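Local coordinates for CYCLIN domain-containing protein (PDB 6Z3U) that probably serves as the cyclin H-type subunit of the CDK-activating kinase complex, regulating its cyclin-dependent serine/threonine kinase partner, at residues A[93-97]-A[132-136]; A[114-118]-A[139-143]; A[184-188]-A[231-236]; A[238-242]-A[321-325]. Numbering follows the deposited sequence.

Contact 1 (A[93-97]-A[132-136]); sequences YTAEL and PQEML
This is a buried helix-helix packing contact in the N-terminal cyclin box, where helix 83-103 meets the first turn of helix 132-146. The two short axes run roughly parallel, 32° apart (signed crossing -32°), and approach to 10.1 Å; the CA atoms of L97 and L136 are nearest, at 5.9 Å. L136 (chi1 180°, chi2 157°) has the largest covered area of the contact (99 Å²). Its CD1 lies 3.4 Å from Y93 O and 3.6 Å from L97 N, so it covers the helical bond L97 N to Y93 O (2.8 Å), while its CG lies 3.8 Å from L97 CB. Y93, in the m rotamer, extends along the interface and brings CD2 to 3.9 Å from P132 CB. Y93 OH has its stronger hydrogen-bond partner in R354 NE, outside the segments, and donates only a weak bond to Q133 OE1 (3.4 Å); E96 OE1 is 3.6 Å from L136 CD1. The chemistry is thus an apolar centre bordered by polar ends, and the weak bond implies that cohesion comes mainly from side-chain packing.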
loop_
_atom_site.group_PDB
_atom_site.type_symbol
_atom_site.label_atom_id
_atom_site.label_comp_id
_atom_site.label_asym_id
_atom_site.label_seq_id
_atom_site.Cartn_x
_atom_site.Cartn_y
_atom_site.Cartn_z
ATOM N N TYR A 93 2.872 25.496 5.765
ATOM C CA TYR A 93 2.586 24.412 6.694
ATOM C C TYR A 93 3.090 23.064 6.196
ATOM O O TYR A 93 3.291 22.156 7.011
ATOM C CB TYR A 93 1.082 24.344 6.970
ATOM C CG TYR A 93 0.607 25.436 7.905
ATOM C CD1 TYR A 93 0.994 25.448 9.239
ATOM C CD2 TYR A 93 -0.219 26.459 7.456
ATOM C CE1 TYR A 93 0.573 26.446 10.099
ATOM C CE2 TYR A 93 -0.648 27.463 8.310
ATOM C CZ TYR A 93 -0.248 27.449 9.631
ATOM O OH TYR A 93 -0.666 28.437 10.494
ATOM N N THR A 94 3.298 22.907 4.888
ATOM C CA THR A 94 3.965 21.704 4.396
ATOM C C THR A 94 5.421 21.670 4.849
ATOM O O THR A 94 5.960 20.599 5.150
ATOM C CB THR A 94 3.878 21.632 2.871
ATOM O OG1 THR A 94 2.509 21.724 2.460
ATOM C CG2 THR A 94 4.464 20.322 2.360
ATOM N N ALA A 95 6.076 22.833 4.891
ATOM C CA ALA A 95 7.441 22.890 5.403
ATOM C C ALA A 95 7.468 22.648 6.905
ATOM O O ALA A 95 8.372 21.977 7.415
ATOM C CB ALA A 95 8.072 24.239 5.062
ATOM N N GLU A 96 6.488 23.193 7.631
ATOM C CA GLU A 96 6.406 22.938 9.066
ATOM C C GLU A 96 6.119 21.468 9.336
ATOM O O GLU A 96 6.646 20.889 10.294
ATOM C CB GLU A 96 5.329 23.823 9.694
ATOM C CG GLU A 96 5.274 23.756 11.216
ATOM C CD GLU A 96 4.344 24.795 11.814
ATOM O OE1 GLU A 96 3.111 24.611 11.735
ATOM O OE2 GLU A 96 4.846 25.800 12.360
ATOM N N LEU A 97 5.282 20.849 8.502
ATOM C CA LEU A 97 5.019 19.420 8.630
ATOM C C LEU A 97 6.308 18.621 8.503
ATOM O O LEU A 97 6.584 17.730 9.315
ATOM C CB LEU A 97 4.000 18.991 7.573
ATOM C CG LEU A 97 3.553 17.530 7.560
ATOM C CD1 LEU A 97 2.119 17.425 7.068
ATOM C CD2 LEU A 97 4.466 16.686 6.687
ATOM N N PRO A 132 -5.563 24.224 8.973
ATOM C CA PRO A 132 -4.289 23.604 8.571
ATOM C C PRO A 132 -3.362 23.312 9.736
ATOM O O PRO A 132 -2.531 22.401 9.636
ATOM C CB PRO A 132 -3.678 24.638 7.612
ATOM C CG PRO A 132 -4.315 25.928 7.983
ATOM C CD PRO A 132 -5.705 25.590 8.436
ATOM N N GLN A 133 -3.464 24.062 10.834
ATOM C CA GLN A 133 -2.622 23.787 11.990
ATOM C C GLN A 133 -2.886 22.393 12.542
ATOM O O GLN A 133 -1.969 21.737 13.046
ATOM C CB GLN A 133 -2.861 24.840 13.074
ATOM C CG GLN A 133 -1.834 24.834 14.190
ATOM C CD GLN A 133 -0.572 25.589 13.816
ATOM O OE1 GLN A 133 -0.630 26.744 13.391
ATOM N NE2 GLN A 133 0.575 24.935 13.962
ATOM N N GLU A 134 -4.132 21.925 12.452
ATOM C CA GLU A 134 -4.512 20.605 12.938
ATOM C C GLU A 134 -4.297 19.524 11.883
ATOM O O GLU A 134 -3.734 18.467 12.182
ATOM C CB GLU A 134 -5.975 20.616 13.391
ATOM C CG GLU A 134 -6.273 21.590 14.526
ATOM C CD GLU A 134 -5.531 21.243 15.805
ATOM O OE1 GLU A 134 -4.422 21.780 16.014
ATOM O OE2 GLU A 134 -6.047 20.418 16.589
ATOM N N MET A 135 -4.746 19.770 10.649
ATOM C CA MET A 135 -4.545 18.796 9.583
ATOM C C MET A 135 -3.074 18.454 9.392
ATOM O O MET A 135 -2.760 17.378 8.874
ATOM C CB MET A 135 -5.125 19.324 8.270
ATOM C CG MET A 135 -6.640 19.500 8.267
ATOM S SD MET A 135 -7.562 17.970 8.535
ATOM C CE MET A 135 -7.821 18.046 10.304
ATOM N N LEU A 136 -2.166 19.343 9.798
ATOM C CA LEU A 136 -0.741 19.037 9.724
ATOM C C LEU A 136 -0.411 17.799 10.549
ATOM O O LEU A 136 0.263 16.879 10.071
ATOM C CB LEU A 136 0.069 20.246 10.199
ATOM C CG LEU A 136 1.595 20.141 10.213
ATOM C CD1 LEU A 136 2.199 21.535 10.164
ATOM C CD2 LEU A 136 2.106 19.392 11.433
#

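Contact 2 (A[114-118]-A[139-143]); sequences AATFF and ALFFG
A114 lays its CB over the backbone of A139 and L140, 3.0 Å from A139 O and 3.6 Å from L140 CA. This is close helix-helix packing within the N-terminal cyclin box, an all-helical fold in which helix 132-146 occupies the middle of the bundle; here helix 108-124 crosses it. Both segments are regular helix, with phi/psi near -65/-40. Their short axes approach to 8.1 Å and their N-to-C directions diverge by 125° (signed crossing 125°). Small residues permit this approach: the CA atoms of A114 and G143 are 4.4 Å apart, and an ideal CB on G143 would fall 2.9 Å from A114 CB, a clash. A139 CB fills the neighbouring space, 4.0 Å from F118 CB and 4.5 Å from F117 CB. L140 (chi1 m) points its CA-to-CB bond away, yet its CD2 returns to 3.8 Å from A114 CB. F117 (chi1 m) and F142 (chi1 t) form an oblique aromatic pair, with centroids 5.9 Å apart and planes at 45°. F142 also packs on helix 172-178 and on M134 of the protein kinase chain, so this core adjoins the kinase interface. No hydrogen bond crosses between the segments, and the aromatic pair comes closest where F117 CE2 stands 3.8 Å from F142 CD2.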
loop_
_atom_site.group_PDB
_atom_site.type_symbol
_atom_site.label_atom_id
_atom_site.label_comp_id
_atom_site.label_asym_id
_atom_site.label_seq_id
_atom_site.Cartn_x
_atom_site.Cartn_y
_atom_site.Cartn_z
ATOM N N ALA A 114 2.993 11.764 4.348
ATOM C CA ALA A 114 2.227 12.715 5.147
ATOM C C ALA A 114 2.115 14.057 4.436
ATOM O O ALA A 114 1.036 14.657 4.381
ATOM C CB ALA A 114 2.875 12.885 6.520
ATOM N N ALA A 115 3.229 14.550 3.892
ATOM C CA ALA A 115 3.195 15.818 3.171
ATOM C C ALA A 115 2.267 15.743 1.966
ATOM O O ALA A 115 1.491 16.672 1.711
ATOM C CB ALA A 115 4.607 16.208 2.735
ATOM N N THR A 116 2.324 14.638 1.216
ATOM C CA THR A 116 1.475 14.497 0.037
ATOM C C THR A 116 0.001 14.450 0.420
ATOM O O THR A 116 -0.838 15.077 -0.239
ATOM C CB THR A 116 1.868 13.244 -0.747
ATOM O OG1 THR A 116 3.238 13.344 -1.156
ATOM C CG2 THR A 116 0.986 13.086 -1.978
ATOM N N PHE A 117 -0.339 13.707 1.478
ATOM C CA PHE A 117 -1.710 13.730 1.979
ATOM C C PHE A 117 -2.139 15.151 2.329
ATOM O O PHE A 117 -3.283 15.545 2.076
ATOM C CB PHE A 117 -1.849 12.827 3.206
ATOM C CG PHE A 117 -1.805 11.353 2.903
ATOM C CD1 PHE A 117 -1.839 10.884 1.599
ATOM C CD2 PHE A 117 -1.739 10.432 3.936
ATOM C CE1 PHE A 117 -1.801 9.528 1.333
ATOM C CE2 PHE A 117 -1.703 9.075 3.678
ATOM C CZ PHE A 117 -1.733 8.623 2.374
ATOM N N PHE A 118 -1.235 15.932 2.923
ATOM C CA PHE A 118 -1.566 17.308 3.277
ATOM C C PHE A 118 -1.857 18.132 2.028
ATOM O O PHE A 118 -2.863 18.847 1.964
ATOM C CB PHE A 118 -0.425 17.919 4.093
ATOM C CG PHE A 118 -0.726 19.291 4.627
ATOM C CD1 PHE A 118 -1.418 19.450 5.816
ATOM C CD2 PHE A 118 -0.293 20.423 3.954
ATOM C CE1 PHE A 118 -1.692 20.708 6.311
ATOM C CE2 PHE A 118 -0.561 21.683 4.446
ATOM C CZ PHE A 118 -1.261 21.826 5.626
ATOM N N ALA A 139 -2.067 14.565 9.032
ATOM C CA ALA A 139 -1.374 14.011 7.873
ATOM C C ALA A 139 -0.149 13.204 8.282
ATOM O O ALA A 139 0.203 12.229 7.609
ATOM C CB ALA A 139 -0.973 15.133 6.916
ATOM N N LEU A 140 0.517 13.599 9.370
ATOM C CA LEU A 140 1.646 12.819 9.868
ATOM C C LEU A 140 1.175 11.521 10.513
ATOM O O LEU A 140 1.781 10.463 10.306
ATOM C CB LEU A 140 2.455 13.647 10.865
ATOM C CG LEU A 140 3.453 14.638 10.262
ATOM C CD1 LEU A 140 3.885 15.660 11.299
ATOM C CD2 LEU A 140 4.660 13.912 9.711
ATOM N N PHE A 141 0.096 11.579 11.295
ATOM C CA PHE A 141 -0.406 10.376 11.950
ATOM C C PHE A 141 -0.944 9.380 10.931
ATOM O O PHE A 141 -0.655 8.181 11.009
ATOM C CB PHE A 141 -1.490 10.746 12.961
ATOM C CG PHE A 141 -2.025 9.574 13.731
ATOM C CD1 PHE A 141 -1.239 8.928 14.668
ATOM C CD2 PHE A 141 -3.316 9.125 13.521
ATOM C CE1 PHE A 141 -1.729 7.851 15.379
ATOM C CE2 PHE A 141 -3.813 8.052 14.230
ATOM C CZ PHE A 141 -3.019 7.415 15.160
ATOM N N PHE A 142 -1.737 9.858 9.970
ATOM C CA PHE A 142 -2.269 8.966 8.946
ATOM C C PHE A 142 -1.182 8.525 7.972
ATOM O O PHE A 142 -1.266 7.429 7.406
ATOM C CB PHE A 142 -3.413 9.657 8.205
ATOM C CG PHE A 142 -4.370 8.708 7.545
ATOM C CD1 PHE A 142 -5.116 7.820 8.302
ATOM C CD2 PHE A 142 -4.537 8.714 6.171
ATOM C CE1 PHE A 142 -6.002 6.949 7.700
ATOM C CE2 PHE A 142 -5.423 7.846 5.562
ATOM C CZ PHE A 142 -6.157 6.963 6.327
ATOM N N GLY A 143 -0.159 9.357 7.767
ATOM C CA GLY A 143 0.955 8.949 6.927
ATOM C C GLY A 143 1.700 7.755 7.491
ATOM O O GLY A 143 2.147 6.881 6.746
#

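Contact 3 (A[184-188]-A[231-236]); sequences DVKHP and YFHFTP
V185 opens the contact from an extended backbone (V185 to H187, phi -107 to -114°, psi 125 to 157°), its CG1 4.4 Å from Y231 CE2 at the edge of the tyrosine ring. At K186 the backbone and the base of the side chain do the work: K186 O is 3.6 Å from both Y231 CE2 and P236 CG, and K186 CB is 3.8 Å from P236 CG. H187 (chi1 -57°, chi2 -60°) turns its ring so that ND1 shares a 3.1 Å hydrogen bond with Y231 OH, either atom being a possible donor; its NE2 bonds to T113 on helix 108-124. P188 leaves the extended path (phi/psi -95/7°) as N-cap residue of helix 189-200. Its CD lies 3.4 Å from Y231 OH and its CB 3.4 Å from P236 O, and the CA atoms of P188 and P236 are 4.7 Å apart. The extended V185-H187 strip, ending in P188, packs on Y231 and P236 of the second repeat, consistent with the linker joining the two helical repeats of the tandem cyclin fold.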
loop_
_atom_site.group_PDB
_atom_site.type_symbol
_atom_site.label_atom_id
_atom_site.label_comp_id
_atom_site.label_asym_id
_atom_site.label_seq_id
_atom_site.Cartn_x
_atom_site.Cartn_y
_atom_site.Cartn_z
ATOM N N ASP A 184 -2.012 4.733 -1.543
ATOM C CA ASP A 184 -0.768 4.275 -2.162
ATOM C C ASP A 184 -0.109 5.460 -2.858
ATOM O O ASP A 184 -0.513 5.858 -3.954
ATOM C CB ASP A 184 -1.033 3.126 -3.132
ATOM C CG ASP A 184 -2.004 3.498 -4.243
ATOM O OD1 ASP A 184 -3.023 4.163 -3.956
ATOM O OD2 ASP A 184 -1.749 3.116 -5.404
ATOM N N VAL A 185 0.912 6.028 -2.217
ATOM C CA VAL A 185 1.662 7.155 -2.753
ATOM C C VAL A 185 3.047 6.664 -3.149
ATOM O O VAL A 185 3.680 5.898 -2.413
ATOM C CB VAL A 185 1.773 8.309 -1.740
ATOM C CG1 VAL A 185 2.325 9.551 -2.420
ATOM C CG2 VAL A 185 0.425 8.590 -1.095
ATOM N N LYS A 186 3.519 7.116 -4.305
ATOM C CA LYS A 186 4.755 6.630 -4.900
ATOM C C LYS A 186 5.819 7.707 -4.766
ATOM O O LYS A 186 5.608 8.850 -5.186
ATOM C CB LYS A 186 4.539 6.256 -6.367
ATOM C CG LYS A 186 3.474 5.185 -6.561
ATOM C CD LYS A 186 3.175 4.945 -8.027
ATOM C CE LYS A 186 2.293 3.720 -8.212
ATOM N NZ LYS A 186 2.890 2.490 -7.613
ATOM N N HIS A 187 6.949 7.344 -4.175
ATOM C CA HIS A 187 8.027 8.282 -3.910
ATOM C C HIS A 187 9.263 7.941 -4.729
ATOM O O HIS A 187 9.449 6.794 -5.150
ATOM C CB HIS A 187 8.383 8.277 -2.418
ATOM C CG HIS A 187 7.223 8.583 -1.525
ATOM N ND1 HIS A 187 6.525 9.770 -1.594
ATOM C CD2 HIS A 187 6.634 7.857 -0.545
ATOM C CE1 HIS A 187 5.556 9.762 -0.696
ATOM N NE2 HIS A 187 5.603 8.612 -0.044
ATOM N N PRO A 188 10.146 8.914 -4.963
ATOM C CA PRO A 188 11.344 8.663 -5.784
ATOM C C PRO A 188 12.603 8.315 -4.996
ATOM O O PRO A 188 13.670 8.216 -5.612
ATOM C CB PRO A 188 11.526 10.006 -6.505
ATOM C CG PRO A 188 10.665 11.027 -5.740
ATOM C CD PRO A 188 10.084 10.325 -4.552
ATOM N N TYR A 231 4.843 16.330 -7.658
ATOM C CA TYR A 231 4.145 15.049 -7.724
ATOM C C TYR A 231 2.955 15.096 -8.671
ATOM O O TYR A 231 2.620 14.082 -9.295
ATOM C CB TYR A 231 3.681 14.631 -6.327
ATOM C CG TYR A 231 4.746 13.971 -5.481
ATOM C CD1 TYR A 231 6.036 14.480 -5.428
ATOM C CD2 TYR A 231 4.455 12.845 -4.723
ATOM C CE1 TYR A 231 7.009 13.879 -4.653
ATOM C CE2 TYR A 231 5.421 12.239 -3.943
ATOM C CZ TYR A 231 6.695 12.762 -3.911
ATOM O OH TYR A 231 7.660 12.162 -3.138
ATOM N N PHE A 232 2.310 16.257 -8.804
ATOM C CA PHE A 232 1.087 16.344 -9.590
ATOM C C PHE A 232 1.340 16.337 -11.092
ATOM O O PHE A 232 0.438 15.979 -11.857
ATOM C CB PHE A 232 0.308 17.615 -9.231
ATOM C CG PHE A 232 -0.095 17.697 -7.786
ATOM C CD1 PHE A 232 -0.911 16.730 -7.221
ATOM C CD2 PHE A 232 0.325 18.755 -6.999
ATOM C CE1 PHE A 232 -1.284 16.811 -5.894
ATOM C CE2 PHE A 232 -0.047 18.839 -5.674
ATOM C CZ PHE A 232 -0.853 17.867 -5.121
ATOM N N HIS A 233 2.541 16.716 -11.532
ATOM C CA HIS A 233 2.835 16.851 -12.949
ATOM C C HIS A 233 3.912 15.904 -13.454
ATOM O O HIS A 233 4.117 15.830 -14.670
ATOM C CB HIS A 233 3.262 18.293 -13.263
ATOM C CG HIS A 233 2.382 19.329 -12.637
ATOM N ND1 HIS A 233 1.029 19.402 -12.883
ATOM C CD2 HIS A 233 2.663 20.331 -11.770
ATOM C CE1 HIS A 233 0.513 20.405 -12.196
ATOM N NE2 HIS A 233 1.483 20.986 -11.513
ATOM N N PHE A 234 4.599 15.181 -12.572
ATOM C CA PHE A 234 5.717 14.343 -12.978
ATOM C C PHE A 234 5.682 13.027 -12.219
ATOM O O PHE A 234 5.125 12.931 -11.122
ATOM C CB PHE A 234 7.055 15.054 -12.747
ATOM C CG PHE A 234 7.145 16.396 -13.410
ATOM C CD1 PHE A 234 7.397 16.497 -14.769
ATOM C CD2 PHE A 234 6.974 17.559 -12.678
ATOM C CE1 PHE A 234 7.478 17.730 -15.383
ATOM C CE2 PHE A 234 7.055 18.795 -13.287
ATOM C CZ PHE A 234 7.308 18.882 -14.642
ATOM N N THR A 235 6.269 12.024 -12.820
ATOM C CA THR A 235 6.367 10.663 -12.319
ATOM C C THR A 235 7.573 10.528 -11.393
ATOM O O THR A 235 8.568 11.238 -11.560
ATOM C CB THR A 235 6.497 9.695 -13.491
ATOM O OG1 THR A 235 5.346 9.820 -14.335
ATOM C CG2 THR A 235 6.609 8.259 -13.025
ATOM N N PRO A 236 7.516 9.638 -10.394
ATOM C CA PRO A 236 8.692 9.452 -9.525
ATOM C C PRO A 236 9.992 9.260 -10.286
ATOM O O PRO A 236 11.029 9.784 -9.863
ATOM C CB PRO A 236 8.313 8.214 -8.706
ATOM C CG PRO A 236 6.832 8.320 -8.576
ATOM C CD PRO A 236 6.343 8.901 -9.885
#

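Contact 4 (A[238-242]-A[321-325]); sequences QIMLA and TIEAC
T321 meets the other helix through its methyl group, CG2 lying 3.8 Å from Q238 OE1, while its OG1 bonds back to K317 O on its own helix. I322 follows with the largest share of the interface. Its CA-to-CB bond points sideways, but with chi1 -54° and chi2 -61° (both m) CD1 swings in to 3.4 Å from Q238 O, 3.7 Å from Q238 CB and 4.1 Å from L241 CB. The CG2 of I322 rests 3.8 Å from A242 CA, and these two residues have the nearest CA atoms, 5.5 Å apart. One turn after T321, C325 (chi1 t) sends SG to 3.5 Å from A242 CB, 3.9 Å from I239 CA and 4.0 Å from I239 CG1. I322 and C325, three residues apart, present one face of helix 313-330 to helix 236-247; the short axes approach to 8.7 Å at 68° (signed crossing -68°). No hydrogen bond joins the segments. Q238 directs its amide elsewhere: NE2 donates to V60 O of the RING-type chain and OE1 accepts from T235 N. F61 and L58 of that chain pack on T321 and L241, so the RING-type subunit borders this buried surface. Steeply crossed apolar packing of helix 236-247 against helix 313-330 is consistent with the third and fifth helices of the C-terminal cyclin box.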
loop_
_atom_site.group_PDB
_atom_site.type_symbol
_atom_site.label_atom_id
_atom_site.label_comp_id
_atom_site.label_asym_id
_atom_site.label_seq_id
_atom_site.Cartn_x
_atom_site.Cartn_y
_atom_site.Cartn_z
ATOM N N GLN A 238 10.579 10.538 -13.259
ATOM C CA GLN A 238 10.863 11.861 -13.802
ATOM C C GLN A 238 11.396 12.792 -12.719
ATOM O O GLN A 238 12.397 13.490 -12.920
ATOM C CB GLN A 238 9.598 12.434 -14.442
ATOM C CG GLN A 238 9.128 11.656 -15.662
ATOM C CD GLN A 238 7.747 12.074 -16.130
ATOM O OE1 GLN A 238 7.101 12.918 -15.513
ATOM N NE2 GLN A 238 7.288 11.480 -17.224
ATOM N N ILE A 239 10.734 12.819 -11.560
ATOM C CA ILE A 239 11.210 13.645 -10.453
ATOM C C ILE A 239 12.585 13.178 -9.994
ATOM O O ILE A 239 13.477 13.993 -9.725
ATOM C CB ILE A 239 10.193 13.624 -9.295
ATOM C CG1 ILE A 239 8.865 14.237 -9.743
ATOM C CG2 ILE A 239 10.747 14.365 -8.086
ATOM C CD1 ILE A 239 7.747 14.069 -8.740
ATOM N N MET A 240 12.776 11.861 -9.891
ATOM C CA MET A 240 14.055 11.325 -9.434
ATOM C C MET A 240 15.191 11.759 -10.351
ATOM O O MET A 240 16.241 12.217 -9.885
ATOM C CB MET A 240 13.977 9.800 -9.348
ATOM C CG MET A 240 15.292 9.129 -8.999
ATOM S SD MET A 240 16.272 8.741 -10.458
ATOM C CE MET A 240 17.885 9.312 -9.940
ATOM N N LEU A 241 15.005 11.613 -11.665
ATOM C CA LEU A 241 16.031 12.048 -12.607
ATOM C C LEU A 241 16.269 13.551 -12.519
ATOM O O LEU A 241 17.401 14.013 -12.702
ATOM C CB LEU A 241 15.636 11.654 -14.032
ATOM C CG LEU A 241 15.655 10.157 -14.356
ATOM C CD1 LEU A 241 14.914 9.881 -15.653
ATOM C CD2 LEU A 241 17.083 9.640 -14.440
ATOM N N ALA A 242 15.222 14.326 -12.223
ATOM C CA ALA A 242 15.382 15.773 -12.128
ATOM C C ALA A 242 16.243 16.157 -10.932
ATOM O O ALA A 242 17.134 17.008 -11.049
ATOM C CB ALA A 242 14.013 16.445 -12.043
ATOM N N THR A 321 10.766 16.843 -20.675
ATOM C CA THR A 321 9.940 16.729 -19.477
ATOM C C THR A 321 10.783 16.851 -18.212
ATOM O O THR A 321 10.389 17.535 -17.261
ATOM C CB THR A 321 9.178 15.403 -19.483
ATOM O OG1 THR A 321 8.383 15.309 -20.671
ATOM C CG2 THR A 321 8.272 15.301 -18.264
ATOM N N ILE A 322 11.941 16.184 -18.177
ATOM C CA ILE A 322 12.817 16.288 -17.014
ATOM C C ILE A 322 13.284 17.727 -16.830
ATOM O O ILE A 322 13.379 18.225 -15.702
ATOM C CB ILE A 322 14.013 15.327 -17.148
ATOM C CG1 ILE A 322 13.541 13.890 -17.395
ATOM C CG2 ILE A 322 14.884 15.390 -15.899
ATOM C CD1 ILE A 322 12.702 13.316 -16.286
ATOM N N GLU A 323 13.579 18.418 -17.935
ATOM C CA GLU A 323 14.025 19.805 -17.838
ATOM C C GLU A 323 12.922 20.688 -17.269
ATOM O O GLU A 323 13.193 21.613 -16.494
ATOM C CB GLU A 323 14.467 20.308 -19.211
ATOM C CG GLU A 323 15.414 21.504 -19.177
ATOM C CD GLU A 323 16.713 21.203 -18.450
ATOM O OE1 GLU A 323 17.180 22.068 -17.679
ATOM O OE2 GLU A 323 17.263 20.100 -18.648
ATOM N N ALA A 324 11.670 20.418 -17.644
ATOM C CA ALA A 324 10.553 21.148 -17.054
ATOM C C ALA A 324 10.459 20.873 -15.558
ATOM O O ALA A 324 10.226 21.791 -14.762
ATOM C CB ALA A 324 9.250 20.769 -17.756
ATOM N N CYS A 325 10.642 19.613 -15.157
ATOM C CA CYS A 325 10.660 19.284 -13.735
ATOM C C CYS A 325 11.895 19.861 -13.054
ATOM O O CYS A 325 11.826 20.305 -11.902
ATOM C CB CYS A 325 10.611 17.767 -13.552
ATOM S SG CYS A 325 10.603 17.226 -11.830
#

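All four contacts are buried, but their places differ. The centre of contact 2 lies about 7 Å from the centre of the chain, and that of contact 4 about 18 Å. Contacts 1 and 2 share helix 132-146 and touch through F118, whose CE1 is 3.8 Å from L136 N. Contacts 2 and 4, each within one cyclin box, are apolar with no bond across; contact 1 adds a weak Y93-Q133 hydrogen bond at its partly exposed edge and contact 3 a firm histidine-tyrosine bond. Contact 3 bridges the boxes: V185 CG2 stands 3.4 Å from F117 CE1 of contact 2, and F234 CZ stands 3.5 Å from C325 N of contact 4.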